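Local coordinates for nitrogenase molybdenum-iron protein alpha chain (Clostridium pasteurianum, PDB 4WES), which reduces dinitrogen to ammonia as part of the nitrogenase complex, holding the molybdenum-iron cofactor and sharing the [8Fe-7S] cluster with the beta chain, at residues S80-K90 / F101-D109; R51-V62 / V180-N190. All coordinates share one frame; numbering follows the deposited sequence.

Contact 1: S80-K90 / F101-D109. With ICS (iron-sulfur-molybdenum cluster with interstitial carbon), chain F; HCA (3-hydroxy-3-carboxy-adipic acid), chain E.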
# COMPACT_ATOMS: atom_id res chain seq x y z
N SER A 80 -6.40 30.89 -2.27
CA SER A 80 -7.21 30.00 -1.42
C SER A 80 -6.54 28.62 -1.24
O SER A 80 -6.34 28.17 -0.12
CB SER A 80 -8.58 29.85 -2.08
OG SER A 80 -9.43 29.02 -1.29
N PHE A 81 -6.21 27.96 -2.35
CA PHE A 81 -5.63 26.61 -2.32
C PHE A 81 -4.41 26.54 -1.43
O PHE A 81 -4.24 25.56 -0.70
CB PHE A 81 -5.24 26.20 -3.75
CG PHE A 81 -4.65 24.83 -3.83
CD1 PHE A 81 -5.44 23.70 -3.98
CD2 PHE A 81 -3.28 24.66 -3.75
CE1 PHE A 81 -4.90 22.42 -4.06
CE2 PHE A 81 -2.74 23.40 -3.82
CZ PHE A 81 -3.52 22.29 -3.97
N TYR A 82 -3.56 27.56 -1.44
CA TYR A 82 -2.32 27.53 -0.68
C TYR A 82 -2.51 27.83 0.81
O TYR A 82 -1.54 27.76 1.57
CB TYR A 82 -1.27 28.43 -1.35
CG TYR A 82 -0.89 27.88 -2.69
CD1 TYR A 82 -0.29 26.64 -2.81
CD2 TYR A 82 -1.12 28.60 -3.86
CE1 TYR A 82 0.03 26.09 -4.05
CE2 TYR A 82 -0.81 28.05 -5.10
CZ TYR A 82 -0.22 26.82 -5.19
OH TYR A 82 0.13 26.26 -6.41
N THR A 83 -3.78 28.03 1.23
CA THR A 83 -4.12 28.13 2.65
C THR A 83 -4.92 26.93 3.11
O THR A 83 -5.47 26.93 4.23
CB THR A 83 -4.82 29.44 2.99
OG1 THR A 83 -6.10 29.53 2.32
CG2 THR A 83 -3.95 30.63 2.63
N TRP A 84 -4.96 25.86 2.32
CA TRP A 84 -5.71 24.66 2.63
C TRP A 84 -4.88 23.67 3.45
O TRP A 84 -4.35 22.66 2.95
CB TRP A 84 -6.26 24.04 1.34
CG TRP A 84 -7.36 23.05 1.47
CD1 TRP A 84 -8.01 22.65 2.59
CD2 TRP A 84 -7.94 22.32 0.39
NE1 TRP A 84 -8.99 21.72 2.29
CE2 TRP A 84 -8.92 21.49 0.94
CE3 TRP A 84 -7.68 22.25 -0.97
CZ2 TRP A 84 -9.67 20.61 0.16
CZ3 TRP A 84 -8.43 21.40 -1.76
CH2 TRP A 84 -9.41 20.59 -1.18
N GLY A 85 -4.77 23.93 4.74
CA GLY A 85 -4.19 22.98 5.67
C GLY A 85 -2.69 22.96 5.83
O GLY A 85 -2.19 22.23 6.67
N GLY A 86 -1.97 23.78 5.06
CA GLY A 86 -0.52 23.77 5.17
C GLY A 86 -0.00 24.36 6.46
O GLY A 86 1.08 24.02 6.91
N ARG A 87 -0.75 25.29 7.05
CA ARG A 87 -0.43 25.86 8.36
C ARG A 87 -1.31 25.14 9.38
O ARG A 87 -2.54 25.15 9.28
CB ARG A 87 -0.62 27.36 8.38
CG ARG A 87 -0.29 27.97 9.73
CD ARG A 87 -0.09 29.44 9.64
NE ARG A 87 0.05 30.10 10.93
CZ ARG A 87 -0.95 30.62 11.64
NH1 ARG A 87 -0.71 31.28 12.75
NH2 ARG A 87 -2.22 30.48 11.24
N ARG A 88 -0.65 24.51 10.35
CA ARG A 88 -1.23 23.47 11.17
C ARG A 88 -1.90 23.97 12.46
O ARG A 88 -1.76 23.34 13.51
CB ARG A 88 -0.18 22.42 11.47
CG ARG A 88 0.35 21.72 10.22
CD ARG A 88 1.50 20.79 10.54
NE ARG A 88 1.08 19.78 11.51
CZ ARG A 88 1.44 19.68 12.79
NH1 ARG A 88 0.83 18.81 13.59
NH2 ARG A 88 2.39 20.44 13.31
N PHE A 89 -2.70 25.03 12.36
CA PHE A 89 -3.54 25.38 13.50
C PHE A 89 -4.58 24.29 13.70
O PHE A 89 -5.29 23.91 12.78
CB PHE A 89 -4.20 26.76 13.33
CG PHE A 89 -4.82 27.04 11.98
CD1 PHE A 89 -6.13 26.72 11.71
CD2 PHE A 89 -4.08 27.68 11.02
CE1 PHE A 89 -6.70 27.02 10.47
CE2 PHE A 89 -4.62 28.01 9.81
CZ PHE A 89 -5.92 27.67 9.52
N LYS A 90 -4.68 23.76 14.91
CA LYS A 90 -5.64 22.69 15.19
C LYS A 90 -6.93 23.26 15.78
O LYS A 90 -6.90 24.22 16.56
CB LYS A 90 -5.04 21.62 16.09
CG LYS A 90 -3.91 20.79 15.46
CD LYS A 90 -3.54 19.61 16.35
CE LYS A 90 -2.50 18.71 15.70
NZ LYS A 90 -2.14 17.58 16.55
N PHE A 101 -14.66 24.92 10.46
CA PHE A 101 -14.39 24.93 9.02
C PHE A 101 -12.92 24.71 8.68
O PHE A 101 -12.51 24.94 7.52
CB PHE A 101 -14.90 26.23 8.40
CG PHE A 101 -16.37 26.47 8.66
CD1 PHE A 101 -17.33 25.70 8.05
CD2 PHE A 101 -16.80 27.45 9.55
CE1 PHE A 101 -18.67 25.87 8.31
CE2 PHE A 101 -18.15 27.63 9.81
CZ PHE A 101 -19.08 26.84 9.19
N ASN A 102 -12.14 24.18 9.61
CA ASN A 102 -10.70 23.92 9.35
C ASN A 102 -10.41 23.12 8.14
O ASN A 102 -9.32 23.26 7.57
CB ASN A 102 -10.02 23.11 10.50
CG ASN A 102 -9.15 23.97 11.40
OD1 ASN A 102 -9.52 25.10 11.73
ND2 ASN A 102 -7.97 23.44 11.87
N GLU A 103 -11.30 22.19 7.78
CA GLU A 103 -11.03 21.23 6.72
C GLU A 103 -11.37 21.78 5.34
O GLU A 103 -11.22 21.07 4.37
CB GLU A 103 -11.77 19.92 6.99
CG GLU A 103 -11.36 19.24 8.29
CD GLU A 103 -12.39 18.36 8.96
OE1 GLU A 103 -11.97 17.44 9.71
OE2 GLU A 103 -13.60 18.59 8.78
N TYR A 104 -11.81 23.03 5.27
CA TYR A 104 -12.32 23.63 4.05
C TYR A 104 -11.52 24.87 3.68
O TYR A 104 -11.00 25.55 4.55
CB TYR A 104 -13.78 24.09 4.21
CG TYR A 104 -14.74 23.00 4.56
CD1 TYR A 104 -15.48 22.35 3.60
CD2 TYR A 104 -14.94 22.61 5.88
CE1 TYR A 104 -16.38 21.34 3.94
CE2 TYR A 104 -15.84 21.61 6.22
CZ TYR A 104 -16.57 20.99 5.25
OH TYR A 104 -17.45 20.01 5.61
N VAL A 105 -11.48 25.19 2.38
CA VAL A 105 -11.15 26.56 1.96
C VAL A 105 -12.24 27.07 1.03
O VAL A 105 -12.80 26.31 0.22
CB VAL A 105 -9.77 26.68 1.29
CG1 VAL A 105 -8.66 26.52 2.32
CG2 VAL A 105 -9.58 25.71 0.13
N PHE A 106 -12.47 28.38 1.15
CA PHE A 106 -13.56 29.06 0.46
C PHE A 106 -13.01 30.20 -0.36
O PHE A 106 -12.19 30.95 0.13
CB PHE A 106 -14.52 29.63 1.50
CG PHE A 106 -15.12 28.60 2.41
CD1 PHE A 106 -16.17 27.81 1.98
CD2 PHE A 106 -14.65 28.41 3.68
CE1 PHE A 106 -16.71 26.87 2.82
CE2 PHE A 106 -15.21 27.50 4.56
CZ PHE A 106 -16.23 26.71 4.11
N SER A 107 -13.52 30.38 -1.58
CA SER A 107 -13.06 31.51 -2.36
C SER A 107 -14.04 31.86 -3.45
O SER A 107 -15.01 31.13 -3.74
CB SER A 107 -11.74 31.20 -3.00
OG SER A 107 -11.93 30.30 -4.07
N THR A 108 -13.80 33.03 -4.08
CA THR A 108 -14.60 33.45 -5.21
C THR A 108 -14.01 33.01 -6.54
O THR A 108 -14.64 33.22 -7.58
CB THR A 108 -14.76 34.97 -5.22
OG1 THR A 108 -13.46 35.56 -5.21
CG2 THR A 108 -15.57 35.45 -4.03
N ASP A 109 -12.83 32.35 -6.53
CA ASP A 109 -12.32 31.71 -7.73
C ASP A 109 -12.41 32.65 -8.95
O ASP A 109 -12.99 32.32 -9.97
CB ASP A 109 -13.07 30.39 -7.97
CG ASP A 109 -12.54 29.53 -9.10
OD1 ASP A 109 -11.37 29.68 -9.53
OD2 ASP A 109 -13.33 28.66 -9.52
FE1 ICS F . 4.00 34.84 15.06
MO1 ICS F . 5.25 30.39 9.86
FE2 ICS F . 3.93 34.52 12.42
FE3 ICS F . 3.30 32.48 14.02
FE4 ICS F . 5.80 33.36 13.90
FE5 ICS F . 6.28 31.73 11.95
FE6 ICS F . 4.38 32.85 10.51
FE7 ICS F . 3.81 30.86 12.06
CX ICS F . 4.62 32.65 12.51
S1A ICS F . 5.56 35.62 13.55
S1B ICS F . 6.45 32.40 9.80
S2A ICS F . 2.15 34.45 13.83
S2B ICS F . 3.57 34.86 10.25
S3A ICS F . 7.79 32.41 13.49
S3B ICS F . 3.01 31.18 9.99
S4A ICS F . 4.67 32.76 15.80
S4B ICS F . 5.63 29.59 12.02
S5A ICS F . 2.33 30.50 13.66
C1 HCA E . 3.35 31.59 5.76
C2 HCA E . 3.00 30.26 6.44
C3 HCA E . 4.21 29.53 7.03
C4 HCA E . 5.01 28.77 5.95
C5 HCA E . 6.02 27.85 6.67
C6 HCA E . 7.21 27.35 5.91
C7 HCA E . 3.71 28.51 8.05
O1 HCA E . 4.39 32.19 6.09
O2 HCA E . 2.56 32.05 4.93
O3 HCA E . 7.58 26.15 6.11
O4 HCA E . 7.81 28.12 5.13
O5 HCA E . 4.23 28.54 9.19
O6 HCA E . 2.87 27.67 7.70
O7 HCA E . 5.09 30.45 7.66
O HOH W 1 -9.50 30.44 1.05
O HOH W 2 -11.62 27.69 -2.67
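S80 and W84 come against V105 and S107 where the end of helix 77-81 and the type I turn from F81 to W84 run beside strand 106-107, outermost of its sheet within this chain, and the residue before it, W84 CA lying 5.8 Å from V105 CA. V105 is the wedge. Its CG1 lies against CA and CB of W84, while CG2 sits over one face of the indole as a CH-pi contact, 4.0 Å from the centroid of the five-membered ring. W84 carries its ring anti to the backbone N (chi1 -163°), which brings the indole edge to the turn at F101-Y104; there NE1 donates to E103 O at 3.1 Å, a fairly straight bond (161° at the hydrogen) that lies near the ring plane but reaches the oxygen from above its carbonyl plane. S80 fills the other end. Its CB is 3.6 Å from CB of S107, and its OG binds two waters, one of them also donating to F106 O. Further along, N102 ND2 gives a weak bond to F89 O at 2.9 Å. The N102 amide stands nearly perpendicular to the F89 ring, with OD1 at the ring edge, 3.6 Å from CE1; that oxygen is also hydrogen-bonded to S91. R87, which takes no part in the pairing, extends to the cofactor, its NH1 3.3 Å from sulfur S5A. The contact joins helix 77-81 and strand 106-107 of the beta-alpha-beta unit that begins with strand 69-74. F106 and T108 make backbone bonds to T73 of strand 69-74, and on its other edge strand 106-107 pairs antiparallel with a strand of a beta chain, so the sheet continues across the subunit interface.

Contact 2: R51-V62 / V180-N190; sequences RGCAYAGCKGVV and VSQSAGHHIAN. With CLF (Fe(8)-S(7) cluster), chain H; ICS (iron-sulfur-molybdenum cluster with interstitial carbon), chain F; HCA (3-hydroxy-3-carboxy-adipic acid), chain E.
V180 opens the second segment beside R51, the two side chains pointing the same way; R51 NE is hydrogen-bonded to the backbone oxygen of E368. S181 puts its CB over one face of the R51 guanidinium, and its OG caps helix 182-190 by accepting from S183 N. Q182 does the polar work. Its chain bends at chi2 (94°), so the amide turns back to the loop before helix 54-62: OE1 takes the G52 N-H at 2.9 Å, from well above the carbonyl plane, and NE2 donates to homocitrate O1 at 2.9 Å and also to the E368 carboxylate. The amide is thus held at both ends, its rotation set jointly by these three partners; G52 leads to C53, whose SG binds iron FE3 of the [8Fe-7S] cluster at 2.3 Å. A184 meets A54 through their methyl groups. The axes of 54-62 and 182-190 come within 5.9 Å, crossing at -47°, and G185 lies against A54 and G57, backbone on backbone; G185 CA approaches A54 O at 3.1 Å while G57 CA points at Q182 O, both CA-H...O contacts. H186 meets two partners in its ring plane, CD2 near G57 O and NE2 3.2 Å from sulfur S2B of the molybdenum-iron cluster, while V62 CG2 comes to CD2 obliquely. I188 and A189 close the row, the A189 methyl resting 3.8 Å from both C58 SG and V62 CG1. N190 turns ND2 back onto H186 O and also reaches S265 of helix 263-277. This glycine-lined crossing lies beside both metal sites: helix 263-277 packs on S183, H186 and N190, while on the far side of helix 54-62 Y55 and K59 touch strand 138-143, with K59 also on strand 69-74.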
# COMPACT_ATOMS: atom_id res chain seq x y z
N ARG A 51 10.33 34.91 2.36
CA ARG A 51 9.13 35.70 2.69
C ARG A 51 7.91 35.39 1.88
O ARG A 51 7.98 35.01 0.71
CB ARG A 51 9.42 37.19 2.49
CG ARG A 51 10.31 37.79 3.56
CD ARG A 51 10.68 39.20 3.19
NE ARG A 51 11.18 39.95 4.31
CZ ARG A 51 11.41 41.24 4.31
NH1 ARG A 51 11.31 41.94 3.19
NH2 ARG A 51 11.75 41.85 5.43
N GLY A 52 6.75 35.61 2.54
CA GLY A 52 5.46 35.62 1.87
C GLY A 52 4.86 37.00 1.81
O GLY A 52 5.57 38.00 1.85
N CYS A 53 3.53 37.03 1.72
CA CYS A 53 2.81 38.25 1.41
C CYS A 53 1.85 38.67 2.52
O CYS A 53 1.60 37.95 3.50
CB CYS A 53 2.03 38.10 0.11
SG CYS A 53 0.67 36.90 0.25
N ALA A 54 1.25 39.85 2.36
CA ALA A 54 0.33 40.37 3.38
C ALA A 54 -0.94 39.54 3.51
O ALA A 54 -1.50 39.45 4.59
CB ALA A 54 -0.04 41.81 3.06
N TYR A 55 -1.39 38.92 2.43
CA TYR A 55 -2.56 38.06 2.48
C TYR A 55 -2.28 36.84 3.34
O TYR A 55 -3.10 36.43 4.17
CB TYR A 55 -3.00 37.66 1.07
CG TYR A 55 -3.86 36.43 1.03
CD1 TYR A 55 -3.31 35.18 0.86
CD2 TYR A 55 -5.24 36.51 1.21
CE1 TYR A 55 -4.08 34.06 0.85
CE2 TYR A 55 -6.02 35.38 1.21
CZ TYR A 55 -5.46 34.14 1.02
OH TYR A 55 -6.25 33.02 0.99
N ALA A 56 -1.08 36.25 3.21
CA ALA A 56 -0.69 35.15 4.08
C ALA A 56 -0.76 35.58 5.53
O ALA A 56 -1.31 34.89 6.38
CB ALA A 56 0.71 34.67 3.70
N GLY A 57 -0.17 36.75 5.85
CA GLY A 57 -0.14 37.21 7.23
C GLY A 57 -1.51 37.48 7.82
O GLY A 57 -1.75 37.30 9.02
N CYS A 58 -2.44 37.91 6.99
CA CYS A 58 -3.81 38.26 7.46
C CYS A 58 -4.74 37.05 7.46
O CYS A 58 -5.25 36.64 8.51
CB CYS A 58 -4.34 39.36 6.54
SG CYS A 58 -5.96 40.00 7.08
N LYS A 59 -4.96 36.45 6.29
CA LYS A 59 -5.87 35.31 6.18
C LYS A 59 -5.22 34.02 6.65
O LYS A 59 -5.79 33.26 7.42
CB LYS A 59 -6.37 35.18 4.73
CG LYS A 59 -7.53 34.22 4.50
CD LYS A 59 -7.19 32.76 4.38
CE LYS A 59 -8.43 31.98 4.02
NZ LYS A 59 -8.21 30.52 3.88
N GLY A 60 -4.03 33.74 6.11
CA GLY A 60 -3.42 32.46 6.40
C GLY A 60 -2.95 32.31 7.83
O GLY A 60 -2.90 31.18 8.34
N VAL A 61 -2.61 33.42 8.48
CA VAL A 61 -1.97 33.42 9.78
C VAL A 61 -2.92 33.88 10.88
O VAL A 61 -3.35 33.07 11.71
CB VAL A 61 -0.63 34.22 9.76
CG1 VAL A 61 -0.06 34.36 11.15
CG2 VAL A 61 0.35 33.54 8.80
N VAL A 62 -3.29 35.15 10.93
CA VAL A 62 -4.06 35.63 12.08
C VAL A 62 -5.51 35.19 12.07
O VAL A 62 -6.06 34.75 13.10
CB VAL A 62 -3.92 37.16 12.23
CG1 VAL A 62 -4.83 37.67 13.36
CG2 VAL A 62 -2.47 37.53 12.51
N VAL A 180 5.79 44.56 2.86
CA VAL A 180 7.01 43.92 2.37
C VAL A 180 7.08 42.42 2.68
O VAL A 180 8.09 41.80 2.35
CB VAL A 180 8.28 44.62 2.89
CG1 VAL A 180 8.32 46.06 2.41
CG2 VAL A 180 8.38 44.59 4.40
N SER A 181 6.07 41.89 3.34
CA SER A 181 6.11 40.58 3.94
C SER A 181 4.75 40.24 4.55
O SER A 181 3.79 41.03 4.47
CB SER A 181 7.15 40.56 5.04
OG SER A 181 6.71 41.44 6.10
N GLN A 182 4.72 39.12 5.27
CA GLN A 182 3.56 38.74 6.07
C GLN A 182 3.19 39.77 7.12
O GLN A 182 2.02 39.83 7.55
CB GLN A 182 3.80 37.40 6.75
CG GLN A 182 3.98 36.18 5.84
CD GLN A 182 5.45 35.89 5.52
OE1 GLN A 182 6.18 36.77 5.11
NE2 GLN A 182 5.84 34.64 5.64
N SER A 183 4.17 40.52 7.60
CA SER A 183 3.94 41.45 8.70
C SER A 183 2.77 42.41 8.45
O SER A 183 1.96 42.63 9.36
CB SER A 183 5.21 42.22 9.02
OG SER A 183 4.94 43.22 9.98
N ALA A 184 2.71 43.01 7.26
CA ALA A 184 1.62 43.95 7.00
C ALA A 184 0.26 43.30 7.21
O ALA A 184 -0.71 43.94 7.65
CB ALA A 184 1.75 44.52 5.60
N GLY A 185 0.17 42.02 6.85
CA GLY A 185 -1.08 41.30 7.04
C GLY A 185 -1.47 41.14 8.51
O GLY A 185 -2.64 41.21 8.84
N HIS A 186 -0.49 40.94 9.38
CA HIS A 186 -0.79 40.92 10.80
C HIS A 186 -1.44 42.23 11.22
O HIS A 186 -2.45 42.26 11.93
CB HIS A 186 0.46 40.80 11.67
CG HIS A 186 1.32 39.61 11.41
ND1 HIS A 186 2.67 39.64 11.74
CD2 HIS A 186 1.06 38.40 10.87
CE1 HIS A 186 3.17 38.46 11.45
NE2 HIS A 186 2.24 37.71 10.90
N HIS A 187 -0.83 43.33 10.78
CA HIS A 187 -1.29 44.66 11.22
C HIS A 187 -2.72 44.89 10.70
O HIS A 187 -3.60 45.36 11.43
CB HIS A 187 -0.32 45.70 10.71
CG HIS A 187 -0.48 47.04 11.33
ND1 HIS A 187 0.51 47.99 11.27
CD2 HIS A 187 -1.47 47.59 12.06
CE1 HIS A 187 0.14 49.08 11.92
NE2 HIS A 187 -1.06 48.86 12.40
N ILE A 188 -2.95 44.57 9.44
CA ILE A 188 -4.26 44.74 8.82
C ILE A 188 -5.29 43.88 9.56
O ILE A 188 -6.42 44.35 9.85
CB ILE A 188 -4.17 44.37 7.32
CG1 ILE A 188 -3.35 45.43 6.57
CG2 ILE A 188 -5.57 44.25 6.70
CD1 ILE A 188 -2.80 44.97 5.23
N ALA A 189 -4.96 42.65 9.92
CA ALA A 189 -5.88 41.82 10.66
C ALA A 189 -6.16 42.42 12.03
O ALA A 189 -7.33 42.46 12.48
CB ALA A 189 -5.34 40.40 10.81
N ASN A 190 -5.11 42.84 12.73
CA ASN A 190 -5.29 43.35 14.08
C ASN A 190 -6.22 44.56 14.11
O ASN A 190 -7.00 44.72 15.05
CB ASN A 190 -3.95 43.76 14.73
CG ASN A 190 -3.17 42.61 15.39
OD1 ASN A 190 -2.81 42.72 16.54
ND2 ASN A 190 -2.93 41.53 14.65
FE1 CLF H . -0.93 37.86 -4.25
FE2 CLF H . 0.29 35.67 -4.33
FE3 CLF H . -0.29 36.66 -1.82
FE4 CLF H . -2.20 35.70 -3.48
S1 CLF H . -1.67 36.17 -5.76
S2A CLF H . 1.21 37.54 -3.36
S4A CLF H . -0.52 34.50 -2.52
S3A CLF H . -2.29 37.72 -2.37
FE5 CLF H . -3.36 33.15 -5.50
FE6 CLF H . -2.93 34.68 -8.74
FE7 CLF H . -2.04 32.28 -7.74
FE8 CLF H . -0.59 34.28 -6.68
S2B CLF H . -4.16 33.16 -7.56
S3B CLF H . -0.78 33.83 -8.90
S4B CLF H . -1.22 32.34 -5.58
FE1 ICS F . 4.00 34.84 15.06
MO1 ICS F . 5.25 30.39 9.86
FE2 ICS F . 3.93 34.52 12.42
FE3 ICS F . 3.30 32.48 14.02
FE4 ICS F . 5.80 33.36 13.90
FE5 ICS F . 6.28 31.73 11.95
FE6 ICS F . 4.38 32.85 10.51
FE7 ICS F . 3.81 30.86 12.06
CX ICS F . 4.62 32.65 12.51
S1A ICS F . 5.56 35.62 13.55
S1B ICS F . 6.45 32.40 9.80
S2A ICS F . 2.15 34.45 13.83
S2B ICS F . 3.57 34.86 10.25
S3A ICS F . 7.79 32.41 13.49
S3B ICS F . 3.01 31.18 9.99
S4A ICS F . 4.67 32.76 15.80
S4B ICS F . 5.63 29.59 12.02
S5A ICS F . 2.33 30.50 13.66
C1 HCA E . 3.35 31.59 5.76
C2 HCA E . 3.00 30.26 6.44
C3 HCA E . 4.21 29.53 7.03
C4 HCA E . 5.01 28.77 5.95
C5 HCA E . 6.02 27.85 6.67
C6 HCA E . 7.21 27.35 5.91
C7 HCA E . 3.71 28.51 8.05
O1 HCA E . 4.39 32.19 6.09
O2 HCA E . 2.56 32.05 4.93
O3 HCA E . 7.58 26.15 6.11
O4 HCA E . 7.81 28.12 5.13
O5 HCA E . 4.23 28.54 9.19
O6 HCA E . 2.87 27.67 7.70
O7 HCA E . 5.09 30.45 7.66

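From the N terminus the chain first enters contact 2 at 51-62, runs through strand 69-74 into helix 77-81, and then closes a short loop of ten residues by contact 1, between 80-90 and 101-109. After strands 138-143 and 169-172 it returns as 180-190, closing the long loop of contact 2, with contact 1 nested inside. The centres lie 15 Å apart, yet the two meet directly: K59 NZ is probably hydrogen-bonded to T83 OG1, and the R87 guanidinium packs on the carbonyl oxygens of G60 and V61. Together they tie strand 106-107 at the beta-chain interface to the helix pair, and both reach the molybdenum-iron cluster and homocitrate.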